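PDB 3MJQ: stage 0 sporulation protein A homolog, which may take part in regulating sporulation under nutritional stress, the present chain being its PAS sensor-type domain. Local coordinates for residues A[12-15]-A[21-24]; A[60-63]-A[67-70]; A[73-76]-A[82-85]; A[88-93]-A[99-104]. The protein carries 1 engineered substitution. All blocks are in the same frame, centred on the assembly; numbering follows the deposited sequence.

Contact 1: A[12-15]-A[21-24]; sequences ILII and LLYA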
loop_
_atom_site.group_PDB
_atom_site.type_symbol
_atom_site.label_atom_id
_atom_site.label_comp_id
_atom_site.label_asym_id
_atom_site.label_seq_id
_atom_site.Cartn_x
_atom_site.Cartn_y
_atom_site.Cartn_z
ATOM N N ILE A 12 3.581 -7.748 1.827
ATOM C CA ILE A 12 4.239 -6.526 1.446
ATOM C C ILE A 12 5.702 -6.809 1.349
ATOM O O ILE A 12 6.294 -7.376 2.260
ATOM C CB ILE A 12 4.049 -5.407 2.482
ATOM C CG1 ILE A 12 2.610 -4.895 2.455
ATOM C CG2 ILE A 12 5.023 -4.266 2.188
ATOM C CD1 ILE A 12 2.311 -3.899 3.548
ATOM N N LEU A 13 6.274 -6.401 0.227
ATOM C CA LEU A 13 7.686 -6.579 -0.040
ATOM C C LEU A 13 8.198 -5.268 -0.591
ATOM O O LEU A 13 7.441 -4.488 -1.170
ATOM C CB LEU A 13 7.908 -7.656 -1.109
ATOM C CG LEU A 13 7.350 -9.070 -0.931
ATOM C CD1 LEU A 13 7.556 -9.851 -2.224
ATOM C CD2 LEU A 13 8.046 -9.789 0.230
ATOM N N ILE A 14 9.480 -5.021 -0.382
ATOM C CA ILE A 14 10.114 -3.846 -0.941
ATOM C C ILE A 14 11.246 -4.517 -1.711
ATOM O O ILE A 14 12.029 -5.258 -1.130
ATOM C CB ILE A 14 10.673 -2.893 0.148
ATOM C CG1 ILE A 14 9.570 -1.995 0.701
ATOM C CG2 ILE A 14 11.709 -1.975 -0.453
ATOM C CD1 ILE A 14 8.721 -2.622 1.737
ATOM N N ILE A 15 11.320 -4.305 -3.017
ATOM C CA ILE A 15 12.366 -4.956 -3.796
ATOM C C ILE A 15 13.129 -3.948 -4.638
ATOM O O ILE A 15 12.533 -3.036 -5.216
ATOM C CB ILE A 15 11.760 -6.081 -4.686
ATOM C CG1 ILE A 15 10.915 -5.492 -5.811
ATOM C CG2 ILE A 15 10.831 -6.959 -3.845
ATOM C CD1 ILE A 15 11.651 -5.346 -7.100
ATOM N N LEU A 21 15.001 -8.871 -2.259
ATOM C CA LEU A 21 14.010 -8.504 -1.258
ATOM C C LEU A 21 14.541 -7.698 -0.082
ATOM O O LEU A 21 14.998 -8.262 0.913
ATOM C CB LEU A 21 13.302 -9.757 -0.732
ATOM C CG LEU A 21 12.027 -10.225 -1.455
ATOM C CD1 LEU A 21 12.289 -10.434 -2.944
ATOM C CD2 LEU A 21 11.533 -11.519 -0.821
ATOM N N LEU A 22 14.458 -6.378 -0.200
ATOM C CA LEU A 22 14.899 -5.474 0.852
ATOM C C LEU A 22 14.043 -5.637 2.114
ATOM O O LEU A 22 14.572 -5.679 3.225
ATOM C CB LEU A 22 14.820 -4.032 0.350
ATOM C CG LEU A 22 15.910 -3.544 -0.609
ATOM C CD1 LEU A 22 16.432 -4.680 -1.451
ATOM C CD2 LEU A 22 15.342 -2.443 -1.483
ATOM N N TYR A 23 12.726 -5.739 1.933
ATOM C CA TYR A 23 11.790 -5.898 3.049
ATOM C C TYR A 23 10.623 -6.841 2.765
ATOM O O TYR A 23 10.167 -6.952 1.632
ATOM C CB TYR A 23 11.205 -4.550 3.440
ATOM C CG TYR A 23 10.150 -4.664 4.504
ATOM C CD1 TYR A 23 10.498 -4.815 5.836
ATOM C CD2 TYR A 23 8.803 -4.645 4.171
ATOM C CE1 TYR A 23 9.531 -4.938 6.813
ATOM C CE2 TYR A 23 7.826 -4.769 5.133
ATOM C CZ TYR A 23 8.195 -4.914 6.457
ATOM O OH TYR A 23 7.230 -5.014 7.432
ATOM N N ALA A 24 10.132 -7.491 3.815
ATOM C CA ALA A 24 9.004 -8.406 3.704
ATOM C C ALA A 24 8.377 -8.528 5.072
ATOM O O ALA A 24 9.058 -8.350 6.072
ATOM C CB ALA A 24 9.464 -9.760 3.224
#

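Contact 2: A[60-63]-A[67-70]; sequences LAEL and KKES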
loop_
_atom_site.group_PDB
_atom_site.type_symbol
_atom_site.label_atom_id
_atom_site.label_comp_id
_atom_site.label_asym_id
_atom_site.label_seq_id
_atom_site.Cartn_x
_atom_site.Cartn_y
_atom_site.Cartn_z
ATOM N N LEU A 60 9.896 -6.989 -14.598
ATOM C CA LEU A 60 10.505 -6.256 -13.497
ATOM C C LEU A 60 11.136 -4.994 -14.046
ATOM O O LEU A 60 11.122 -3.947 -13.406
ATOM C CB LEU A 60 11.575 -7.112 -12.805
ATOM C CG LEU A 60 12.148 -6.507 -11.520
ATOM C CD1 LEU A 60 11.017 -6.170 -10.589
ATOM C CD2 LEU A 60 13.097 -7.474 -10.847
ATOM N N ALA A 61 11.693 -5.104 -15.244
ATOM C CA ALA A 61 12.317 -3.972 -15.900
ATOM C C ALA A 61 11.269 -2.890 -16.152
ATOM O O ALA A 61 11.485 -1.727 -15.821
ATOM C CB ALA A 61 12.937 -4.417 -17.203
ATOM N N GLU A 62 10.135 -3.274 -16.730
ATOM C CA GLU A 62 9.056 -2.333 -17.018
ATOM C C GLU A 62 8.515 -1.683 -15.744
ATOM O O GLU A 62 8.289 -0.474 -15.703
ATOM C CB GLU A 62 7.904 -3.049 -17.714
ATOM C CG GLU A 62 8.250 -3.713 -19.026
ATOM C CD GLU A 62 7.127 -4.613 -19.504
ATOM O OE1 GLU A 62 5.975 -4.417 -19.057
ATOM O OE2 GLU A 62 7.390 -5.512 -20.331
ATOM N N LEU A 63 8.295 -2.499 -14.713
ATOM C CA LEU A 63 7.760 -2.015 -13.441
ATOM C C LEU A 63 8.500 -0.806 -12.909
ATOM O O LEU A 63 7.877 0.117 -12.387
ATOM C CB LEU A 63 7.773 -3.123 -12.379
ATOM C CG LEU A 63 6.871 -4.330 -12.650
ATOM C CD1 LEU A 63 6.677 -5.120 -11.358
ATOM C CD2 LEU A 63 5.536 -3.867 -13.191
ATOM N N LYS A 67 5.933 1.475 -16.318
ATOM C CA LYS A 67 5.002 0.826 -17.221
ATOM C C LYS A 67 3.670 0.436 -16.574
ATOM O O LYS A 67 2.613 0.850 -17.036
ATOM C CB LYS A 67 5.663 -0.412 -17.837
ATOM C CG LYS A 67 4.867 -1.060 -18.972
ATOM C CD LYS A 67 4.826 -0.184 -20.227
ATOM C CE LYS A 67 4.002 -0.843 -21.329
ATOM N NZ LYS A 67 4.011 -0.062 -22.597
ATOM N N LYS A 68 3.716 -0.351 -15.505
ATOM C CA LYS A 68 2.475 -0.787 -14.859
ATOM C C LYS A 68 2.392 -0.433 -13.376
ATOM O O LYS A 68 3.414 -0.177 -12.726
ATOM C CB LYS A 68 2.305 -2.300 -15.033
ATOM C CG LYS A 68 2.408 -2.776 -16.480
ATOM C CD LYS A 68 2.507 -4.302 -16.587
ATOM C CE LYS A 68 2.766 -4.733 -18.033
ATOM N NZ LYS A 68 3.025 -6.193 -18.199
ATOM N N GLU A 69 1.165 -0.424 -12.855
ATOM C CA GLU A 69 0.907 -0.109 -11.448
ATOM C C GLU A 69 0.408 -1.332 -10.679
ATOM O O GLU A 69 0.346 -1.319 -9.446
ATOM C CB GLU A 69 -0.127 1.019 -11.332
ATOM C CG GLU A 69 0.229 2.281 -12.112
ATOM C CD GLU A 69 -0.622 3.482 -11.725
ATOM O OE1 GLU A 69 -1.869 3.381 -11.777
ATOM O OE2 GLU A 69 -0.038 4.531 -11.376
ATOM N N SER A 70 0.041 -2.376 -11.422
ATOM C CA SER A 70 -0.442 -3.627 -10.845
ATOM C C SER A 70 -0.378 -4.743 -11.885
ATOM O O SER A 70 -0.554 -4.504 -13.081
ATOM C CB SER A 70 -1.889 -3.489 -10.377
ATOM O OG SER A 70 -2.788 -3.674 -11.456
#

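Contact 3: A[73-76]-A[82-85]; sequences LSLE and SIPA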
loop_
_atom_site.group_PDB
_atom_site.type_symbol
_atom_site.label_atom_id
_atom_site.label_comp_id
_atom_site.label_asym_id
_atom_site.label_seq_id
_atom_site.Cartn_x
_atom_site.Cartn_y
_atom_site.Cartn_z
ATOM N N LEU A 73 -0.157 -12.339 -10.457
ATOM C CA LEU A 73 1.026 -13.140 -10.220
ATOM C C LEU A 73 0.672 -14.541 -9.821
ATOM O O LEU A 73 -0.477 -14.840 -9.501
ATOM C CB LEU A 73 1.867 -12.539 -9.093
ATOM C CG LEU A 73 2.539 -11.181 -9.229
ATOM C CD1 LEU A 73 3.120 -10.825 -7.896
ATOM C CD2 LEU A 73 3.633 -11.208 -10.287
ATOM N N SER A 74 1.694 -15.386 -9.832
ATOM C CA SER A 74 1.597 -16.776 -9.436
ATOM C C SER A 74 2.773 -16.893 -8.504
ATOM O O SER A 74 3.923 -16.887 -8.944
ATOM C CB SER A 74 1.796 -17.690 -10.630
ATOM O OG SER A 74 0.779 -17.466 -11.586
ATOM N N LEU A 75 2.482 -16.946 -7.212
ATOM C CA LEU A 75 3.523 -17.048 -6.214
ATOM C C LEU A 75 3.756 -18.511 -5.943
ATOM O O LEU A 75 2.826 -19.226 -5.592
ATOM C CB LEU A 75 3.081 -16.340 -4.941
ATOM C CG LEU A 75 2.482 -14.951 -5.170
ATOM C CD1 LEU A 75 2.175 -14.326 -3.826
ATOM C CD2 LEU A 75 3.449 -14.057 -5.953
ATOM N N GLU A 76 4.993 -18.962 -6.120
ATOM C CA GLU A 76 5.323 -20.358 -5.888
ATOM C C GLU A 76 5.741 -20.558 -4.447
ATOM O O GLU A 76 6.717 -19.974 -3.986
ATOM C CB GLU A 76 6.457 -20.818 -6.803
ATOM C CG GLU A 76 6.579 -22.336 -6.871
ATOM C CD GLU A 76 7.860 -22.823 -7.526
ATOM O OE1 GLU A 76 8.208 -22.332 -8.618
ATOM O OE2 GLU A 76 8.518 -23.714 -6.953
ATOM N N SER A 82 1.844 -23.127 -6.780
ATOM C CA SER A 82 1.632 -21.700 -6.944
ATOM C C SER A 82 0.240 -21.261 -6.530
ATOM O O SER A 82 -0.708 -22.046 -6.526
ATOM C CB SER A 82 1.889 -21.283 -8.395
ATOM O OG SER A 82 3.224 -21.563 -8.790
ATOM N N ILE A 83 0.146 -19.986 -6.169
ATOM C CA ILE A 83 -1.101 -19.359 -5.749
ATOM C C ILE A 83 -1.315 -18.097 -6.579
ATOM O O ILE A 83 -0.373 -17.346 -6.829
ATOM C CB ILE A 83 -1.057 -18.957 -4.260
ATOM C CG1 ILE A 83 0.244 -18.212 -3.974
ATOM C CG2 ILE A 83 -1.207 -20.176 -3.388
ATOM C CD1 ILE A 83 0.474 -17.918 -2.526
ATOM N N PRO A 84 -2.557 -17.861 -7.038
ATOM C CA PRO A 84 -2.876 -16.681 -7.836
ATOM C C PRO A 84 -2.848 -15.442 -6.944
ATOM O O PRO A 84 -3.377 -15.438 -5.831
ATOM C CB PRO A 84 -4.269 -16.996 -8.356
ATOM C CG PRO A 84 -4.857 -17.729 -7.239
ATOM C CD PRO A 84 -3.764 -18.680 -6.842
ATOM N N ALA A 85 -2.215 -14.388 -7.428
ATOM C CA ALA A 85 -2.133 -13.177 -6.644
ATOM C C ALA A 85 -2.256 -11.995 -7.561
ATOM O O ALA A 85 -2.179 -12.127 -8.794
ATOM C CB ALA A 85 -0.806 -13.114 -5.911
#

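Contact 4: A[88-93]-A[99-104]; sequences RIWQGK and CLFAII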
loop_
_atom_site.group_PDB
_atom_site.type_symbol
_atom_site.label_atom_id
_atom_site.label_comp_id
_atom_site.label_asym_id
_atom_site.label_seq_id
_atom_site.Cartn_x
_atom_site.Cartn_y
_atom_site.Cartn_z
ATOM N N ARG A 88 -0.015 -4.815 -6.310
ATOM C CA ARG A 88 -0.078 -3.398 -6.615
ATOM C C ARG A 88 1.298 -2.870 -6.219
ATOM O O ARG A 88 1.821 -3.201 -5.132
ATOM C CB ARG A 88 -1.185 -2.726 -5.802
ATOM C CG ARG A 88 -2.564 -3.169 -6.265
ATOM C CD ARG A 88 -3.671 -2.914 -5.253
ATOM N NE ARG A 88 -4.836 -3.764 -5.513
ATOM C CZ ARG A 88 -5.596 -3.684 -6.602
ATOM N NH1 ARG A 88 -5.322 -2.780 -7.539
ATOM N NH2 ARG A 88 -6.619 -4.520 -6.758
ATOM N N ILE A 89 1.899 -2.086 -7.114
ATOM C CA ILE A 89 3.222 -1.543 -6.850
ATOM C C ILE A 89 3.339 -0.023 -6.922
ATOM O O ILE A 89 2.642 0.642 -7.687
ATOM C CB ILE A 89 4.277 -2.175 -7.781
ATOM C CG1 ILE A 89 4.177 -1.573 -9.176
ATOM C CG2 ILE A 89 4.075 -3.693 -7.861
ATOM C CD1 ILE A 89 5.308 -2.016 -10.081
ATOM N N TRP A 90 4.224 0.507 -6.082
ATOM C CA TRP A 90 4.500 1.927 -5.988
ATOM C C TRP A 90 5.999 2.092 -6.027
ATOM O O TRP A 90 6.730 1.317 -5.416
ATOM C CB TRP A 90 3.958 2.495 -4.677
ATOM C CG TRP A 90 2.474 2.636 -4.669
ATOM C CD1 TRP A 90 1.747 3.705 -5.108
ATOM C CD2 TRP A 90 1.525 1.640 -4.273
ATOM N NE1 TRP A 90 0.409 3.433 -5.013
ATOM C CE2 TRP A 90 0.242 2.173 -4.504
ATOM C CE3 TRP A 90 1.639 0.346 -3.745
ATOM C CZ2 TRP A 90 -0.926 1.457 -4.227
ATOM C CZ3 TRP A 90 0.478 -0.364 -3.473
ATOM C CH2 TRP A 90 -0.790 0.196 -3.717
ATOM N N GLN A 91 6.453 3.100 -6.757
ATOM C CA GLN A 91 7.871 3.362 -6.875
ATOM C C GLN A 91 8.329 4.216 -5.723
ATOM O O GLN A 91 7.902 5.357 -5.579
ATOM C CB GLN A 91 8.164 4.074 -8.185
ATOM C CG GLN A 91 7.750 3.269 -9.390
ATOM C CD GLN A 91 8.083 3.967 -10.683
ATOM O OE1 GLN A 91 9.256 4.196 -10.998
ATOM N NE2 GLN A 91 7.051 4.321 -11.448
ATOM N N GLY A 92 9.191 3.646 -4.894
ATOM C CA GLY A 92 9.719 4.376 -3.758
ATOM C C GLY A 92 11.231 4.312 -3.798
ATOM O O GLY A 92 11.811 4.044 -4.850
ATOM N N LYS A 93 11.875 4.561 -2.663
ATOM C CA LYS A 93 13.338 4.503 -2.543
ATOM C C LYS A 93 13.583 4.057 -1.116
ATOM O O LYS A 93 13.049 4.663 -0.191
ATOM C CB LYS A 93 13.950 5.872 -2.819
ATOM C CG LYS A 93 13.948 6.204 -4.298
ATOM C CD LYS A 93 13.318 7.559 -4.561
ATOM C CE LYS A 93 14.372 8.595 -4.890
ATOM N NZ LYS A 93 15.392 8.016 -5.813
ATOM N N CYS A 99 13.535 1.632 -5.916
ATOM C CA CYS A 99 13.038 0.294 -5.618
ATOM C C CYS A 99 11.518 0.245 -5.765
ATOM O O CYS A 99 10.874 1.266 -5.999
ATOM C CB CYS A 99 13.441 -0.119 -4.203
ATOM S SG CYS A 99 12.354 0.487 -2.918
ATOM N N LEU A 100 10.944 -0.944 -5.628
ATOM C CA LEU A 100 9.501 -1.091 -5.755
ATOM C C LEU A 100 8.843 -1.462 -4.436
ATOM O O LEU A 100 9.357 -2.288 -3.684
ATOM C CB LEU A 100 9.172 -2.145 -6.813
ATOM C CG LEU A 100 8.704 -1.678 -8.198
ATOM C CD1 LEU A 100 9.250 -0.315 -8.514
ATOM C CD2 LEU A 100 9.144 -2.680 -9.250
ATOM N N PHE A 101 7.714 -0.817 -4.150
ATOM C CA PHE A 101 6.949 -1.086 -2.937
ATOM C C PHE A 101 5.733 -1.878 -3.391
ATOM O O PHE A 101 4.909 -1.385 -4.153
ATOM C CB PHE A 101 6.503 0.208 -2.269
ATOM C CG PHE A 101 5.591 -0.003 -1.100
ATOM C CD1 PHE A 101 5.973 -0.833 -0.052
ATOM C CD2 PHE A 101 4.355 0.626 -1.039
ATOM C CE1 PHE A 101 5.138 -1.032 1.042
ATOM C CE2 PHE A 101 3.516 0.432 0.051
ATOM C CZ PHE A 101 3.912 -0.401 1.093
ATOM N N ALA A 102 5.615 -3.110 -2.917
ATOM C CA ALA A 102 4.519 -3.949 -3.354
ATOM C C ALA A 102 3.637 -4.521 -2.263
ATOM O O ALA A 102 4.114 -5.044 -1.247
ATOM C CB ALA A 102 5.067 -5.088 -4.199
ATOM N N ILE A 103 2.334 -4.420 -2.506
ATOM C CA ILE A 103 1.339 -4.962 -1.603
ATOM C C ILE A 103 0.631 -5.998 -2.479
ATOM O O ILE A 103 0.069 -5.674 -3.532
ATOM C CB ILE A 103 0.373 -3.863 -1.103
ATOM C CG1 ILE A 103 1.204 -2.666 -0.589
ATOM C CG2 ILE A 103 -0.542 -4.428 0.001
ATOM C CD1 ILE A 103 0.401 -1.517 0.012
ATOM N N ILE A 104 0.699 -7.251 -2.039
ATOM C CA ILE A 104 0.136 -8.362 -2.782
ATOM C C ILE A 104 -1.069 -9.053 -2.162
ATOM O O ILE A 104 -1.014 -9.494 -1.012
ATOM C CB ILE A 104 1.225 -9.387 -3.011
ATOM C CG1 ILE A 104 2.419 -8.667 -3.636
ATOM C CG2 ILE A 104 0.726 -10.513 -3.916
ATOM C CD1 ILE A 104 3.700 -9.427 -3.528
#

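Contact 1: A[12-15]-A[21-24]
Tyr23 lies across from Ile14, and its side chain can be followed outward along strand 11-16. Its CB packs on Ile14 CB at 3.7 Å. CG is placed anti to the backbone N (chi1 175°), which turns the ring back along the first strand. The ring slants past the end of Ile14; the modelled closeness of Ile14 CD1 to Tyr23 CD2 is doubtful. Farther out, Tyr23 CE2 meets Ile12 CG2 at 4.1 Å, the methyl coming to the ring edge. Leu5 and Glu6 also touch this side chain.

The backbone carries a classic beta bulge. Leu22 and Tyr23 both face Ile14, and both N-H groups point to its carbonyl. Tyr23 N reaches Ile14 O at 3.2 Å. The bond from Leu22 N to Ile14 O is weak, with an angle of 121°. Ile14 N returns a bond to Tyr23 O at 2.9 Å. The chain turns a corner at Leu22, whose CD2 packs on Ile14 CG2 at 3.8 Å. On the other face Leu13, Ile15, Leu21 and Ala24 meet through carbon, and helix 36-41 covers Leu21 and Ala24. The side chains thus join by apolar packing, while the backbone bonds fix the register and accommodate the bulge.

Contact 2: A[60-63]-A[67-70]
Glu62 and Lys67 meet where the chain leaves helix 53-65. Lys67 N donates to Glu62 O at 3.1 Å, five residues back. The donor stands 42° above the carbonyl plane, and the bond is bent. This bond holds the loop against the last part of the helix. Beside it, Glu62 CB lies 3.5 Å from Lys67 CB. The two side chains then run side by side and point the same way, with Lys67 CG lying 3.5 Å from Glu62 OE1.

Leu63 forms the buried part. Its CD2 rests on Lys68 CB at 4.0 Å, so a leucine methyl meets the start of a lysine chain.

The outer part is looser. Lys67 is exposed, and its bend at chi2 (69°) carries the ammonium away from the helix. Its NZ stays 5.9 Å from Glu62 OE1, too far for a salt bridge. Lys68 behaves differently. Its chain is extended beyond CG and slants across Glu62, which brings Lys68 NZ to 3.5 Å from Glu62 OE1. This is a long salt bridge at the partly exposed margin. The same carboxylate oxygen lies beside the Lys67 chain but pairs with Lys68.

Segment 67-70 leads from helix 53-65 into strand 70-76. Leu63 also packs on Ile89 of strand 82-93, and the backbone of Glu69 bonds to Ile89, so the loop is already fastened to the sheet before strand 70-76 begins.

Contact 3: A[73-76]-A[82-85]
Leu75 O is met by two neighbouring groups of the other strand. Ile83 N donates to it at 2.8 Å, and Ser82 CA approaches the same Leu75 O at 3.1 Å in a CA-H...O contact. Leu75 N returns a bond to Ile83 O at 2.9 Å, completing a hydrogen-bonded antiparallel pair. Leu73 and Ala85 form the second such pair.

Leu73, Leu75, Ile83 and Ala85 share the apolar face. Ile83 CG1 sits between the backbone N and the carbonyl carbon (chi1 48°), which leans it onto Leu75 CB at 3.5 Å. The end of Leu75 heads toward Ala85 instead, with Leu75 CD1 at 3.8 Å from Ala85 CB. Ser74, Glu76, Ser82 and Pro84 lie on the other face. There the contact is slight: Ser82 OG stands 3.9 Å from Glu76 CB.

The pair is an antiparallel hairpin at the edge of the PAS sheet; the N-to-C directions of its two short segments make an angle of 148°. Strand 70-76 is outermost in this chain. Leu32 of helix 27-32 packs on Leu75 and Ile83, while Ile104 of strand 98-106 touches Leu75 and Ala85.

Contact 4: A[88-93]-A[99-104]
Trp90 and Phe101 stand on the same face of the sheet and slant past each other. Trp90 CG is anti to the carbonyl carbon (chi1 -74°); with chi2 at -87°, this presents the six-membered ring to strand 98-106. Trp90 CE3 comes to 3.8 Å from Phe101 CD2, meeting that ring neither squarely on its face nor at its edge. One atom farther, Trp90 CZ3 packs on Ile103 CD1 at 3.7 Å. Phe101 O lies near the plane of the indole, at its edge. The indole NE1 bonds to Asp10 OD2 of the second subunit. Ile103 of the second subunit also packs on Trp90. This face therefore belongs to the dimer contact.

The strands form the hairpin that brings 98-106 to the middle of the five-stranded antiparallel PAS sheet. Six backbone bonds join them in three pairs. Arg88 N to Ile103 O, 2.9 Å, is almost straight at 177°. Phe101 N bonds to Trp90 O at 2.7 Å.

Ile89, Leu100 and Ala102 are on the other face. Ile89 CD1 reaches Leu100 CG at 3.9 Å, and Ile89 CG2 leans on Ala102 CB at 4.0 Å. Leu63 of helix 53-65 packs over Ile89 and Leu100.

Contacts 1, 3 and 4 are hairpins of one antiparallel PAS sheet; contact 2 is the turn from helix 53-65 into its edge. Contacts 1 and 3 lie on opposite sides of the chain's centre, about 17 Å apart between centres. Contact 4 joins them: it shares strand 82-93 with contact 3, and Ile15 O and Leu13 O of contact 1 probably bond to Leu100 N and Ala102 N. Contact 1 is mostly buried, with apolar side chains. Contact 3 has one polar, exposed face. Contact 4 gives one face to helix 53-65 and the other to the second subunit. Contact 2 alone holds a salt bridge, at the surface, while its inner side rests on contact 4.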